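Local coordinates for CheC-like superfamily protein (Shewanella oneidensis, PDB 3H2D) that probably acts in chemotaxis signalling as a CheX-type phosphatase of the CheC-like superfamily, perhaps dephosphorylating the response regulator CheY, at residues N8-S13 / G99-L104; D42-I47 / S59-Q64; G133-M138 / F148-F153. One frame throughout, in Å; residues are numbered along the deposited sequence. Where two conformers were deposited one is given.

Interaction 1: N8-S13 / G99-L104; sequences NPFLQS and GGAKNL
The ring of F10 meets the methyl group of A101 face-on, and this CH-pi contact is the closest apolar touch between N8-S13 and G99-L104. From its CB, F10 first heads away from the other helix; CG then lies anti to the carbonyl carbon (chi1 -60°), and the ring comes back so that one face meets the A101 methyl. CG stands 3.9 Å from A101 CB, CD1 and CE1 share the closest approach, CE1 at 3.4 Å from A101 CB, and CZ recedes again to 3.8 Å from the same methyl carbon. The methyl therefore sits over one face, offset toward the rim, with A101 CB 3.6 Å from the ring centroid of F10.

P9 flanks this contact, its CB 4.1 Å from both A101 CB and L104 CB. At the next turn of its helix S13 lays its hydroxyl against the backbone of G100, OG lying 3.3 Å from G100 C, where any side chain on G100 would collide with it. That OG donates to P9 O at 2.7 Å, an acceptor that also takes the amide of S13. The short segments run at 131° to each other, their axes 8.1 Å apart.

No hydrogen bond joins the two helices here. The serine hydroxyl is satisfied within its own helix, so cohesion at this crossing rests on apolar contact and on small residues, G100 and A101, that permit close approach.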
loop_
_atom_site.group_PDB
_atom_site.type_symbol
_atom_site.label_atom_id
_atom_site.label_comp_id
_atom_site.label_asym_id
_atom_site.label_seq_id
_atom_site.Cartn_x
_atom_site.Cartn_y
_atom_site.Cartn_z
ATOM N N ASN B 8 17.417 -3.665 -8.931
ATOM C CA ASN B 8 18.218 -4.874 -8.797
ATOM C C ASN B 8 18.335 -5.425 -7.361
ATOM O O ASN B 8 18.164 -6.614 -7.168
ATOM C CB ASN B 8 19.599 -4.718 -9.452
ATOM C CG ASN B 8 19.512 -4.589 -10.968
ATOM O OD1 ASN B 8 18.466 -4.866 -11.529
ATOM N ND2 ASN B 8 20.591 -4.188 -11.618
ATOM N N PRO B 9 18.610 -4.579 -6.350
ATOM C CA PRO B 9 18.621 -5.063 -4.938
ATOM C C PRO B 9 17.321 -5.723 -4.470
ATOM O O PRO B 9 17.333 -6.684 -3.653
ATOM C CB PRO B 9 18.903 -3.791 -4.139
ATOM C CG PRO B 9 19.472 -2.858 -5.101
ATOM C CD PRO B 9 18.993 -3.166 -6.447
ATOM N N PHE B 10 16.200 -5.207 -4.974
ATOM C CA PHE B 10 14.898 -5.757 -4.667
ATOM C C PHE B 10 14.685 -7.080 -5.403
ATOM O O PHE B 10 14.240 -8.080 -4.801
ATOM C CB PHE B 10 13.799 -4.735 -5.034
ATOM C CG PHE B 10 13.907 -3.436 -4.289
ATOM C CD1 PHE B 10 13.329 -3.296 -3.042
ATOM C CD2 PHE B 10 14.634 -2.357 -4.817
ATOM C CE1 PHE B 10 13.429 -2.067 -2.329
ATOM C CE2 PHE B 10 14.760 -1.162 -4.118
ATOM C CZ PHE B 10 14.151 -1.016 -2.859
ATOM N N LEU B 11 15.028 -7.096 -6.683
ATOM C CA LEU B 11 15.057 -8.329 -7.508
ATOM C C LEU B 11 15.862 -9.441 -6.826
ATOM O O LEU B 11 15.395 -10.572 -6.682
ATOM C CB LEU B 11 15.673 -7.990 -8.855
ATOM C CG LEU B 11 16.126 -9.065 -9.851
ATOM C CD1 LEU B 11 15.062 -10.086 -10.028
ATOM C CD2 LEU B 11 16.458 -8.386 -11.198
ATOM N N GLN B 12 17.095 -9.115 -6.440
ATOM C CA GLN B 12 17.995 -10.119 -5.876
ATOM C C GLN B 12 17.428 -10.657 -4.560
ATOM O O GLN B 12 17.458 -11.852 -4.296
ATOM C CB GLN B 12 19.367 -9.494 -5.684
ATOM C CG GLN B 12 20.058 -9.135 -7.025
ATOM C CD GLN B 12 21.237 -8.119 -6.907
ATOM O OE1 GLN B 12 21.716 -7.784 -5.795
ATOM N NE2 GLN B 12 21.704 -7.630 -8.085
ATOM N N SER B 13 16.893 -9.750 -3.747
ATOM C CA SER B 13 16.366 -10.131 -2.454
ATOM C C SER B 13 15.136 -11.040 -2.608
ATOM O O SER B 13 15.004 -11.987 -1.849
ATOM C CB SER B 13 16.069 -8.903 -1.552
ATOM O OG SER B 13 17.259 -8.150 -1.387
ATOM N N GLY B 99 14.045 -5.297 3.379
ATOM C CA GLY B 99 15.214 -5.332 4.246
ATOM C C GLY B 99 16.519 -5.714 3.595
ATOM O O GLY B 99 17.571 -5.092 3.873
ATOM N N GLY B 100 16.486 -6.726 2.737
ATOM C CA GLY B 100 17.667 -7.106 1.995
ATOM C C GLY B 100 18.103 -6.020 1.035
ATOM O O GLY B 100 19.304 -5.760 0.879
ATOM N N ALA B 101 17.128 -5.354 0.426
ATOM C CA ALA B 101 17.418 -4.219 -0.464
ATOM C C ALA B 101 18.031 -3.057 0.314
ATOM O O ALA B 101 18.989 -2.389 -0.140
ATOM C CB ALA B 101 16.152 -3.770 -1.163
ATOM N N LYS B 102 17.457 -2.777 1.489
ATOM C CA LYS B 102 18.030 -1.748 2.380
ATOM C C LYS B 102 19.497 -2.043 2.681
ATOM O O LYS B 102 20.338 -1.149 2.607
ATOM C CB LYS B 102 17.192 -1.698 3.670
ATOM C CG LYS B 102 17.732 -0.739 4.697
ATOM C CD LYS B 102 16.835 -0.727 5.926
ATOM C CE LYS B 102 17.463 -0.056 7.129
ATOM N NZ LYS B 102 18.195 1.188 6.885
ATOM N N ASN B 103 19.809 -3.296 3.028
ATOM C CA ASN B 103 21.178 -3.690 3.281
ATOM C C ASN B 103 22.106 -3.483 2.068
ATOM O O ASN B 103 23.157 -2.880 2.192
ATOM C CB ASN B 103 21.252 -5.152 3.699
ATOM C CG ASN B 103 22.639 -5.550 4.129
ATOM O OD1 ASN B 103 23.292 -4.866 4.923
ATOM N ND2 ASN B 103 23.096 -6.645 3.609
ATOM N N LEU B 104 21.707 -4.052 0.938
ATOM C CA LEU B 104 22.476 -3.928 -0.301
ATOM C C LEU B 104 22.680 -2.460 -0.764
ATOM O O LEU B 104 23.791 -2.065 -1.103
ATOM C CB LEU B 104 21.767 -4.746 -1.394
ATOM C CG LEU B 104 21.809 -6.270 -1.213
ATOM C CD1 LEU B 104 20.881 -6.960 -2.251
ATOM C CD2 LEU B 104 23.256 -6.799 -1.263
#

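Interaction 2: D42-I47 / S59-Q64; sequences DVSGLI and SITFEQ
D42 reaches across to the end of the neighbouring strand, where its OD2 accepts the backbone N-H of Q64 at 2.8 Å through the anti lone pair. CG of D42 lies anti to the carbonyl carbon (chi1 -59°), which carries the carboxylate beside E63 and Q64; OD2 also approaches Q64 CB at 3.5 Å. The carboxylate thus occupies one of the first amides of helix 64-75, and the helix end would probably favour its negative charge. Further along, the hydroxyls of S44 and T61 meet tip to tip, OG to OG1 at 2.7 Å. On the other face V43 CG1 rests against F62 CB at 4.0 Å.

These side chains hang on the antiparallel hairpin of strands 43-51 and 54-62, inside the sheet of the CheX domain. V43 and F62 form a hydrogen-bonded pair, with F62 N 2.9 Å from V43 O, and G45 and I60 form another. At the D42 end the ladder has a classic beta bulge: F62 O accepts from both D42 N and V43 N, the first donor tilted 31° from the carbonyl plane.

An alanine in place of D42 would probably leave the Q64 amide without its acceptor and loosen the join between strand and helix.

In the second shell, G124 N holds the other carboxylate oxygen, D42 OD1, and H125 binds S44 OG. H129 takes the hydroxyl of S59. M118 of the second subunit packs on L46 and S59, while V67 of helix 64-75 backs V43 and F62.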
loop_
_atom_site.group_PDB
_atom_site.type_symbol
_atom_site.label_atom_id
_atom_site.label_comp_id
_atom_site.label_asym_id
_atom_site.label_seq_id
_atom_site.Cartn_x
_atom_site.Cartn_y
_atom_site.Cartn_z
ATOM N N ASP B 42 -3.489 -11.000 -7.260
ATOM C CA ASP B 42 -4.538 -11.398 -6.315
ATOM C C ASP B 42 -4.176 -11.060 -4.854
ATOM O O ASP B 42 -5.040 -10.892 -3.990
ATOM C CB ASP B 42 -4.789 -12.891 -6.488
ATOM C CG ASP B 42 -5.208 -13.221 -7.892
ATOM O OD1 ASP B 42 -6.049 -12.461 -8.467
ATOM O OD2 ASP B 42 -4.691 -14.229 -8.424
ATOM N N VAL B 43 -2.893 -10.988 -4.581
ATOM C CA VAL B 43 -2.423 -10.538 -3.251
ATOM C C VAL B 43 -1.149 -9.740 -3.470
ATOM O O VAL B 43 -0.317 -10.138 -4.296
ATOM C CB VAL B 43 -2.229 -11.738 -2.278
ATOM C CG1 VAL B 43 -1.081 -12.704 -2.702
ATOM C CG2 VAL B 43 -2.032 -11.204 -0.845
ATOM N N SER B 44 -0.987 -8.620 -2.752
ATOM C CA SER B 44 0.201 -7.773 -2.939
ATOM C C SER B 44 0.698 -7.281 -1.598
ATOM O O SER B 44 -0.120 -6.956 -0.742
ATOM C CB SER B 44 -0.122 -6.561 -3.827
ATOM O OG SER B 44 -0.399 -6.936 -5.157
ATOM N N GLY B 45 2.026 -7.232 -1.441
ATOM C CA GLY B 45 2.674 -6.596 -0.291
ATOM C C GLY B 45 3.190 -5.216 -0.718
ATOM O O GLY B 45 3.896 -5.108 -1.711
ATOM N N LEU B 46 2.807 -4.183 0.035
ATOM C CA LEU B 46 3.141 -2.791 -0.230
ATOM C C LEU B 46 3.842 -2.185 0.991
ATOM O O LEU B 46 3.455 -2.459 2.131
ATOM C CB LEU B 46 1.887 -1.964 -0.508
ATOM C CG LEU B 46 1.249 -2.065 -1.895
ATOM C CD1 LEU B 46 0.756 -3.446 -2.134
ATOM C CD2 LEU B 46 0.081 -1.030 -1.963
ATOM N N ILE B 47 4.856 -1.360 0.756
ATOM C CA ILE B 47 5.600 -0.729 1.829
ATOM C C ILE B 47 6.211 0.567 1.357
ATOM O O ILE B 47 6.671 0.688 0.224
ATOM C CB ILE B 47 6.686 -1.692 2.403
ATOM C CG1 ILE B 47 7.208 -1.240 3.782
ATOM C CG2 ILE B 47 7.823 -2.007 1.337
ATOM C CD1 ILE B 47 7.840 -2.373 4.598
ATOM N N SER B 59 5.985 -2.310 -4.238
ATOM C CA SER B 59 4.884 -3.301 -4.268
ATOM C C SER B 59 5.391 -4.619 -4.847
ATOM O O SER B 59 6.163 -4.636 -5.798
ATOM C CB SER B 59 3.632 -2.820 -5.023
ATOM O OG SER B 59 3.875 -2.570 -6.387
ATOM N N ILE B 60 4.962 -5.721 -4.239
ATOM C CA ILE B 60 5.253 -7.057 -4.733
ATOM C C ILE B 60 3.886 -7.725 -4.893
ATOM O O ILE B 60 3.203 -7.945 -3.929
ATOM C CB ILE B 60 6.105 -7.875 -3.743
ATOM C CG1 ILE B 60 7.369 -7.125 -3.315
ATOM C CG2 ILE B 60 6.513 -9.242 -4.312
ATOM C CD1 ILE B 60 8.055 -7.816 -2.068
ATOM N N THR B 61 3.557 -8.109 -6.109
ATOM C CA THR B 61 2.222 -8.595 -6.444
ATOM C C THR B 61 2.327 -10.022 -6.934
ATOM O O THR B 61 3.253 -10.309 -7.690
ATOM C CB THR B 61 1.615 -7.685 -7.530
ATOM O OG1 THR B 61 1.472 -6.346 -6.994
ATOM C CG2 THR B 61 0.231 -8.213 -8.028
ATOM N N PHE B 62 1.416 -10.887 -6.477
ATOM C CA PHE B 62 1.388 -12.315 -6.808
ATOM C C PHE B 62 0.006 -12.771 -7.301
ATOM O O PHE B 62 -1.022 -12.369 -6.734
ATOM C CB PHE B 62 1.698 -13.200 -5.592
ATOM C CG PHE B 62 3.014 -12.929 -4.907
ATOM C CD1 PHE B 62 3.081 -12.003 -3.875
ATOM C CD2 PHE B 62 4.166 -13.628 -5.243
ATOM C CE1 PHE B 62 4.303 -11.769 -3.216
ATOM C CE2 PHE B 62 5.368 -13.409 -4.569
ATOM C CZ PHE B 62 5.415 -12.488 -3.550
ATOM N N GLU B 63 -0.033 -13.681 -8.282
ATOM C CA GLU B 63 -1.251 -14.433 -8.567
ATOM C C GLU B 63 -1.488 -15.467 -7.493
ATOM O O GLU B 63 -0.545 -15.934 -6.865
ATOM C CB GLU B 63 -1.181 -15.107 -9.963
ATOM C CG GLU B 63 -1.335 -14.070 -11.038
ATOM C CD GLU B 63 -1.099 -14.575 -12.429
ATOM O OE1 GLU B 63 -0.453 -15.631 -12.585
ATOM O OE2 GLU B 63 -1.530 -13.865 -13.368
ATOM N N GLN B 64 -2.747 -15.820 -7.286
ATOM C CA GLN B 64 -3.125 -16.711 -6.201
ATOM C C GLN B 64 -2.416 -18.046 -6.239
ATOM O O GLN B 64 -1.963 -18.533 -5.194
ATOM C CB GLN B 64 -4.633 -16.929 -6.187
ATOM C CG GLN B 64 -5.064 -17.927 -5.119
ATOM C CD GLN B 64 -6.543 -17.941 -4.849
ATOM O OE1 GLN B 64 -7.157 -16.915 -4.662
ATOM N NE2 GLN B 64 -7.124 -19.149 -4.813
#

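Interaction 3: G133-M138 / F148-F153; sequences GTKIIM and FIEVCF
I136 and V151 lie side by side and point the same way, buried on one face of the sheet. Their backbones form a hydrogen-bonded pair in which I136 N reaches V151 O at 2.9 Å with an almost straight N-H...O angle of 174°. Next along this face, the selenomethionine M138 and I149 form the second such pair, M138 N standing 3.0 Å from I149 O. F10, L11 and L14 of helix 8-21 close over V151, M138 and I149 respectively, while M2 and I7 lie on I136.

The opposite face is more polar. I137 lays CG1, anti to its backbone N (chi1 -179°), alongside the strand, 3.5 Å from I149 O, and its CD1 nears E150 OE1. The carboxylate of E150 points across the strands, OE2 lying 3.6 Å from K135 CB, yet its ionic partner is K34, at OE1.

In contrast to this ladder, the G133-K135 end is partly exposed and borders solvent. K135 bends at chi2 (85°) and folds over C152, its CE 3.7 Å from C152 SG; NZ then turns back to G133 O and to A131 O rather than to the carboxylate.

The antiparallel pairs I136-V151 and M138-I149, with the short connection from 142 to 145, make this a two-stranded beta hairpin, 135-142 with 145-153, lying within the six-stranded antiparallel sheet of this CheC-like fold.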
loop_
_atom_site.group_PDB
_atom_site.type_symbol
_atom_site.label_atom_id
_atom_site.label_comp_id
_atom_site.label_asym_id
_atom_site.label_seq_id
_atom_site.Cartn_x
_atom_site.Cartn_y
_atom_site.Cartn_z
ATOM N N GLY B 133 8.376 10.490 -9.691
ATOM C CA GLY B 133 9.674 9.952 -10.059
ATOM C C GLY B 133 9.490 8.781 -10.998
ATOM O O GLY B 133 8.363 8.482 -11.441
ATOM N N THR B 134 10.577 8.098 -11.308
ATOM C CA THR B 134 10.518 7.006 -12.249
ATOM C C THR B 134 9.871 5.797 -11.618
ATOM O O THR B 134 10.159 5.480 -10.500
ATOM C CB THR B 134 11.919 6.613 -12.717
ATOM O OG1 THR B 134 12.652 7.806 -13.040
ATOM C CG2 THR B 134 11.836 5.691 -13.958
ATOM N N LYS B 135 8.997 5.120 -12.343
ATOM C CA LYS B 135 8.357 3.902 -11.850
ATOM C C LYS B 135 9.055 2.774 -12.583
ATOM O O LYS B 135 9.058 2.765 -13.801
ATOM C CB LYS B 135 6.849 3.887 -12.180
ATOM C CG LYS B 135 5.961 4.847 -11.316
ATOM C CD LYS B 135 5.917 6.256 -11.836
ATOM C CE LYS B 135 5.172 7.219 -10.923
ATOM N NZ LYS B 135 5.423 8.615 -11.319
ATOM N N ILE B 136 9.657 1.844 -11.855
ATOM C CA ILE B 136 10.352 0.703 -12.462
ATOM C C ILE B 136 9.593 -0.574 -12.106
ATOM O O ILE B 136 9.353 -0.846 -10.941
ATOM C CB ILE B 136 11.789 0.547 -11.938
ATOM C CG1 ILE B 136 12.593 1.827 -12.087
ATOM C CG2 ILE B 136 12.475 -0.615 -12.608
ATOM C CD1 ILE B 136 13.902 1.749 -11.293
ATOM N N ILE B 137 9.196 -1.337 -13.114
ATOM C CA ILE B 137 8.460 -2.549 -12.886
ATOM C C ILE B 137 9.125 -3.719 -13.601
ATOM O O ILE B 137 9.704 -3.569 -14.681
ATOM C CB ILE B 137 7.004 -2.417 -13.361
ATOM C CG1 ILE B 137 6.233 -3.705 -13.085
ATOM C CG2 ILE B 137 6.927 -2.090 -14.825
ATOM C CD1 ILE B 137 4.704 -3.489 -12.999
HETATM N N MSE B 138 9.030 -4.891 -12.996
HETATM C CA MSE B 138 9.526 -6.083 -13.646
HETATM C C MSE B 138 8.665 -7.267 -13.313
HETATM O O MSE B 138 8.281 -7.451 -12.165
HETATM C CB MSE B 138 10.957 -6.372 -13.239
HETATM C CG MSE B 138 11.150 -6.864 -11.838
HETATM SE SE MSE B 138 13.089 -7.144 -11.642
HETATM C CE MSE B 138 13.235 -8.947 -12.333
ATOM N N PHE B 148 5.041 -9.576 -9.830
ATOM C CA PHE B 148 5.629 -8.301 -10.254
ATOM C C PHE B 148 6.203 -7.572 -9.058
ATOM O O PHE B 148 5.590 -7.562 -7.984
ATOM C CB PHE B 148 4.567 -7.362 -10.863
ATOM C CG PHE B 148 3.817 -7.937 -12.002
ATOM C CD1 PHE B 148 2.657 -8.608 -11.789
ATOM C CD2 PHE B 148 4.266 -7.769 -13.300
ATOM C CE1 PHE B 148 1.937 -9.106 -12.851
ATOM C CE2 PHE B 148 3.563 -8.263 -14.355
ATOM C CZ PHE B 148 2.405 -8.937 -14.139
ATOM N N ILE B 149 7.379 -6.970 -9.247
ATOM C CA ILE B 149 7.884 -5.980 -8.325
ATOM C C ILE B 149 7.794 -4.644 -9.023
ATOM O O ILE B 149 8.109 -4.535 -10.193
ATOM C CB ILE B 149 9.378 -6.182 -7.924
ATOM C CG1 ILE B 149 9.562 -7.338 -6.992
ATOM C CG2 ILE B 149 9.911 -4.928 -7.225
ATOM C CD1 ILE B 149 11.075 -7.742 -6.830
ATOM N N GLU B 150 7.303 -3.643 -8.309
ATOM C CA GLU B 150 7.378 -2.274 -8.741
ATOM C C GLU B 150 8.007 -1.397 -7.645
ATOM O O GLU B 150 7.608 -1.476 -6.476
ATOM C CB GLU B 150 5.997 -1.752 -9.145
ATOM C CG GLU B 150 6.029 -0.337 -9.724
ATOM C CD GLU B 150 4.717 0.178 -10.330
ATOM O OE1 GLU B 150 3.725 -0.590 -10.441
ATOM O OE2 GLU B 150 4.700 1.388 -10.697
ATOM N N VAL B 151 8.975 -0.564 -8.030
ATOM C CA VAL B 151 9.523 0.441 -7.116
ATOM C C VAL B 151 9.396 1.847 -7.719
ATOM O O VAL B 151 9.401 2.026 -8.942
ATOM C CB VAL B 151 10.999 0.118 -6.712
ATOM C CG1 VAL B 151 11.989 0.625 -7.756
ATOM C CG2 VAL B 151 11.323 0.737 -5.372
ATOM N N CYS B 152 9.274 2.848 -6.862
ATOM C CA CYS B 152 9.217 4.251 -7.314
ATOM C C CYS B 152 9.892 5.086 -6.267
ATOM O O CYS B 152 9.664 4.860 -5.094
ATOM C CB CYS B 152 7.784 4.695 -7.464
ATOM S SG CYS B 152 7.608 6.294 -8.281
ATOM N N PHE B 153 10.751 6.019 -6.672
ATOM C CA PHE B 153 11.405 6.929 -5.709
ATOM C C PHE B 153 11.332 8.335 -6.240
ATOM O O PHE B 153 11.469 8.527 -7.451
ATOM C CB PHE B 153 12.868 6.583 -5.539
ATOM C CG PHE B 153 13.117 5.371 -4.707
ATOM C CD1 PHE B 153 12.957 5.416 -3.320
ATOM C CD2 PHE B 153 13.539 4.186 -5.297
ATOM C CE1 PHE B 153 13.190 4.290 -2.544
ATOM C CE2 PHE B 153 13.783 3.058 -4.525
ATOM C CZ PHE B 153 13.604 3.116 -3.144
#

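Interactions 2 and 3 are two hairpins of one sheet, stitched together because strands 54-62 and 145-153 are neighbours: T61 N lies 2.8 Å from F148 O and S59 N 2.9 Å from E150 O, both probable hydrogen bonds. Interaction 1 adds the helices. Its F10 and L11 rest on interaction 3, where L11 packs on M138, the F10 ring on V151, and F10 O lies 3.8 Å from I149 CD1, so one phenylalanine ring serves both the helix crossing and the sheet. Interactions 1 and 2 do not touch, their centres being about 17 Å apart. A glycerol, probably from the crystallisation liquor, hydrogen-bonds OE2 of E63 at the edge of interaction 2, whose OE1 takes the amide of T146.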